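Local coordinates for putative aspartyl-tRNA synthetase (Leishmania major, PDB 6OD8) that probably joins L-aspartate to tRNA(Asp) at the expense of ATP, as a class II aminoacyl-tRNA synthetase, at the interface of chains A and B. Residues are numbered along the deposited sequence; one frame, centred on the assembly and turned at random. Chains: chain A/B, Putative aspartyl-tRNA synthetase.

Contact 1: the interface of chains A and B. Residues chain A 228, 232, 293, 530; chain B 232, 236, 242, 244, 291.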
# COMPACT_ATOMS: atom_id res chain seq x y z
N CYS A 228 7.59 -3.77 1.84
CA CYS A 228 6.14 -3.56 1.72
C CYS A 228 5.43 -4.85 1.32
O CYS A 228 4.40 -5.22 1.90
CB CYS A 228 5.84 -2.46 0.70
SG CYS A 228 6.36 -0.80 1.23
N ARG A 232 2.69 -6.81 3.78
CA ARG A 232 1.28 -7.02 3.44
C ARG A 232 0.96 -8.51 3.30
O ARG A 232 -0.11 -8.96 3.74
CB ARG A 232 0.93 -6.30 2.14
CG ARG A 232 0.93 -4.78 2.21
CD ARG A 232 0.34 -4.23 0.92
NE ARG A 232 1.01 -4.82 -0.24
CZ ARG A 232 2.15 -4.36 -0.77
NH1 ARG A 232 2.73 -3.29 -0.26
NH2 ARG A 232 2.69 -4.97 -1.82
N VAL A 293 -0.76 1.00 4.89
CA VAL A 293 0.54 1.41 4.38
C VAL A 293 0.32 2.77 3.74
O VAL A 293 -0.44 2.88 2.78
CB VAL A 293 1.10 0.42 3.35
CG1 VAL A 293 2.47 0.92 2.80
CG2 VAL A 293 1.23 -0.97 3.94
N LEU A 530 8.87 2.70 7.31
CA LEU A 530 9.38 1.86 6.21
C LEU A 530 10.83 2.20 5.87
O LEU A 530 11.68 1.32 5.79
CB LEU A 530 8.48 2.04 4.98
CG LEU A 530 9.07 1.47 3.67
CD1 LEU A 530 9.15 -0.02 3.75
CD2 LEU A 530 8.21 1.92 2.46
N ARG B 232 -2.28 -5.05 -6.57
CA ARG B 232 -0.85 -5.22 -6.31
C ARG B 232 -0.36 -6.59 -6.75
O ARG B 232 0.74 -6.72 -7.31
CB ARG B 232 -0.53 -5.03 -4.82
CG ARG B 232 -0.81 -3.64 -4.24
CD ARG B 232 -0.01 -3.45 -2.94
NE ARG B 232 -0.31 -2.22 -2.21
CZ ARG B 232 -1.37 -2.05 -1.42
NH1 ARG B 232 -2.25 -3.03 -1.27
NH2 ARG B 232 -1.57 -0.90 -0.80
N ILE B 236 2.77 -7.14 -9.13
CA ILE B 236 3.95 -7.84 -8.62
C ILE B 236 4.28 -9.06 -9.48
O ILE B 236 5.45 -9.33 -9.79
CB ILE B 236 3.72 -8.23 -7.15
CG1 ILE B 236 3.71 -6.96 -6.29
CG2 ILE B 236 4.77 -9.26 -6.68
CD1 ILE B 236 3.13 -7.22 -4.85
N GLU B 242 7.02 -1.61 -6.36
CA GLU B 242 6.26 -0.60 -5.61
C GLU B 242 7.13 0.61 -5.27
O GLU B 242 8.27 0.46 -4.81
CB GLU B 242 5.70 -1.21 -4.31
CG GLU B 242 4.82 -0.17 -3.56
CD GLU B 242 4.02 -0.76 -2.42
OE1 GLU B 242 4.14 -1.97 -2.15
OE2 GLU B 242 3.27 -0.01 -1.77
N HIS B 244 7.09 4.66 -3.27
CA HIS B 244 6.42 5.62 -2.39
C HIS B 244 7.02 6.98 -2.67
O HIS B 244 8.21 7.20 -2.43
CB HIS B 244 6.58 5.23 -0.91
CG HIS B 244 5.79 4.01 -0.57
ND1 HIS B 244 6.30 2.74 -0.65
CD2 HIS B 244 4.48 3.88 -0.25
CE1 HIS B 244 5.35 1.87 -0.35
NE2 HIS B 244 4.24 2.54 -0.10
N PHE B 291 4.48 0.77 -9.52
CA PHE B 291 3.11 1.09 -9.12
C PHE B 291 3.16 1.80 -7.77
O PHE B 291 4.13 1.69 -7.02
CB PHE B 291 2.21 -0.16 -9.04
CG PHE B 291 2.50 -1.09 -7.88
CD1 PHE B 291 1.94 -0.84 -6.62
CD2 PHE B 291 3.30 -2.22 -8.05
CE1 PHE B 291 2.19 -1.70 -5.55
CE2 PHE B 291 3.54 -3.10 -6.99
CZ PHE B 291 2.98 -2.84 -5.74
O HOH W 1 4.97 -4.37 -2.94
O HOH W 2 -0.01 1.78 0.14

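Contact 2: the interface of chains A and B. Residues chain A 260, 299-300, 309, 553; chain B 248, 264-265.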
# COMPACT_ATOMS: atom_id res chain seq x y z
N PHE A 260 1.43 20.24 10.68
CA PHE A 260 1.41 20.85 9.36
C PHE A 260 0.01 21.41 9.11
O PHE A 260 -0.95 20.65 9.07
CB PHE A 260 1.76 19.83 8.27
CG PHE A 260 3.24 19.57 8.13
CD1 PHE A 260 4.13 20.60 7.89
CD2 PHE A 260 3.74 18.28 8.24
CE1 PHE A 260 5.49 20.36 7.77
CE2 PHE A 260 5.10 18.02 8.12
CZ PHE A 260 5.98 19.06 7.88
N SER A 299 6.15 16.93 12.21
CA SER A 299 6.31 18.36 12.07
C SER A 299 7.45 18.93 12.90
O SER A 299 7.54 20.14 13.04
CB SER A 299 5.00 19.07 12.43
OG SER A 299 4.57 18.72 13.74
N GLU A 300 8.33 18.09 13.44
CA GLU A 300 9.45 18.61 14.22
C GLU A 300 10.57 19.09 13.30
O GLU A 300 10.87 18.48 12.27
CB GLU A 300 9.97 17.55 15.20
CG GLU A 300 10.12 16.17 14.61
CD GLU A 300 10.04 15.09 15.67
OE1 GLU A 300 9.87 15.43 16.86
OE2 GLU A 300 10.14 13.89 15.31
N THR A 309 10.67 14.47 7.41
CA THR A 309 9.42 15.14 7.75
C THR A 309 8.21 14.44 7.13
O THR A 309 7.09 14.60 7.62
CB THR A 309 9.46 16.60 7.30
OG1 THR A 309 9.79 16.66 5.92
CG2 THR A 309 10.53 17.35 8.09
N PRO A 553 13.12 19.33 6.85
CA PRO A 553 12.74 20.75 6.97
C PRO A 553 13.34 21.64 5.88
O PRO A 553 12.74 22.68 5.54
CB PRO A 553 13.26 21.14 8.37
CG PRO A 553 13.24 19.88 9.12
CD PRO A 553 13.68 18.83 8.12
N ILE B 248 3.94 15.85 -0.13
CA ILE B 248 4.27 17.27 -0.03
C ILE B 248 5.18 17.64 -1.19
O ILE B 248 6.23 17.02 -1.39
CB ILE B 248 4.94 17.59 1.33
CG1 ILE B 248 3.99 17.25 2.48
CG2 ILE B 248 5.33 19.06 1.38
CD1 ILE B 248 4.61 17.49 3.88
N TYR B 264 5.01 25.15 5.78
CA TYR B 264 6.10 24.17 5.83
C TYR B 264 7.33 24.85 6.44
O TYR B 264 8.20 25.35 5.72
CB TYR B 264 6.39 23.61 4.44
CG TYR B 264 7.26 22.40 4.46
CD1 TYR B 264 6.71 21.13 4.62
CD2 TYR B 264 8.64 22.51 4.31
CE1 TYR B 264 7.51 20.00 4.62
CE2 TYR B 264 9.46 21.37 4.32
CZ TYR B 264 8.89 20.13 4.47
OH TYR B 264 9.67 19.01 4.48
N PHE B 265 7.38 24.86 7.77
CA PHE B 265 8.44 25.53 8.54
C PHE B 265 8.44 27.00 8.14
O PHE B 265 7.42 27.67 8.37
CB PHE B 265 9.75 24.76 8.36
CG PHE B 265 9.66 23.35 8.85
CD1 PHE B 265 9.69 23.09 10.21
CD2 PHE B 265 9.44 22.30 7.98
CE1 PHE B 265 9.56 21.81 10.68
CE2 PHE B 265 9.30 21.01 8.45
CZ PHE B 265 9.37 20.77 9.80

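Contact 1: the interface of chains A and B
A:Arg232 meets B:Glu242 in a salt bridge, NH1 of the guanidinium donating to the carboxylate OE1 over 2.7 Å. OE1 accepts on its syn lone pair, but lies 26° out of the guanidinium plane, and the bond is bent. Water 1, in that plane, links NH2 of A:Arg232 (2.6 Å) to the same OE1, which is thus held both directly and through solvent. On one guanidinium face of A:Arg232 sits its own chain's A:Cys228 O; the B:Arg232 chain passes on the opposite side, its exact spacing there being unreliable. The two guanidinium planes lie only 17° apart, and B:Glu242 probably offsets part of their like charge. A:Arg232 is bent at chi3 (-51°) whereas B:Arg232 runs extended from CG to NE, so the equivalent residues depart locally from two-fold symmetry. NH2 of B:Arg232 reaches water 2 at 3.2 Å, a bridge to the backbone O of A:Val293. Alongside, the imidazole CE1 of B:His244 touches A:Cys228 SG at 3.3 Å, while A:Val293 CG1 and A:Leu530 CD2 pack near its ring nitrogens. Behind the carboxylate, the B:Phe291 ring lies against B:Glu242 CA, 3.9 Å above the ring centre, and probably helps to position that residue. The patch joins the motif 1 helix 215-237 to the strand region that follows it in the partner, as in the usual class II dimer interface, and helps to hold the two subunits together.

Contact 2: the interface of chains A and B
The B:Phe265 ring takes A:Pro553 on one face, with CB over the ring centre at 4.0 Å from the centroid, a CH-pi contact. On the side of the opposite face, A:Phe260 CZ comes within 3.9 Å of B:Phe265 CE2 from beyond the rim. At the edge, in plane, stands B:Tyr264 CD2: the neighbouring aromatics of chain B are nearly perpendicular, and B:Phe265 drives its CD2 edge at the tyrosine face. A:Phe260 approaches that same tyrosine face, its plane almost parallel to the phenol but shifted outward, so that the rims alone meet, CE1 against B:Tyr264 CD1 at 3.5 Å. B:Ile248 CD1 lies 4.3 Å above the A:Phe260 plane, toward the rim, and A:Thr309 O sits at that ring's edge within its own subunit. The polar tie is between hydroxyls: A:Thr309 OG1 and B:Tyr264 OH hydrogen-bond at 2.8 Å, the donor not being decided. With chi1 at 54°, OG1 is set between the backbone N and carbonyl carbon, which turns it to the phenol and leaves the methyl CG2 3.9 Å from B:Phe265 CE2, at the rim. The backbone carbonyls of A:Ser299 and A:Glu300 also approach that ring, but both residues are poorly ordered. In the fold, B:Tyr264 ends strand 261-264 and B:Phe265 opens the turn to strand 267-271, with a positive phi of 58°. This turn inserts between the loop at A:Phe260, the C-terminal segment at A:Pro553, and the motif 2 loop, which joins strands 289-297 and 310-319.

Contact 1 and contact 2 are two patches of one two-fold symmetric interface, each with a twin in which the chains are exchanged; the centres of their C-alpha atoms lie about 24 Å apart. Strand 289-297 of motif 2 connects them within chain A: it supplies a residue to contact 1 and leads into the loop that borders contact 2. In chain B, the stretch following the motif 1 helix passes from contact 1 towards contact 2. Contact 1 is polar and hydrated, contact 2 mostly aromatic. Both involve catalytic-core motifs, so dimerisation, expected for this family, probably helps to support the active sites.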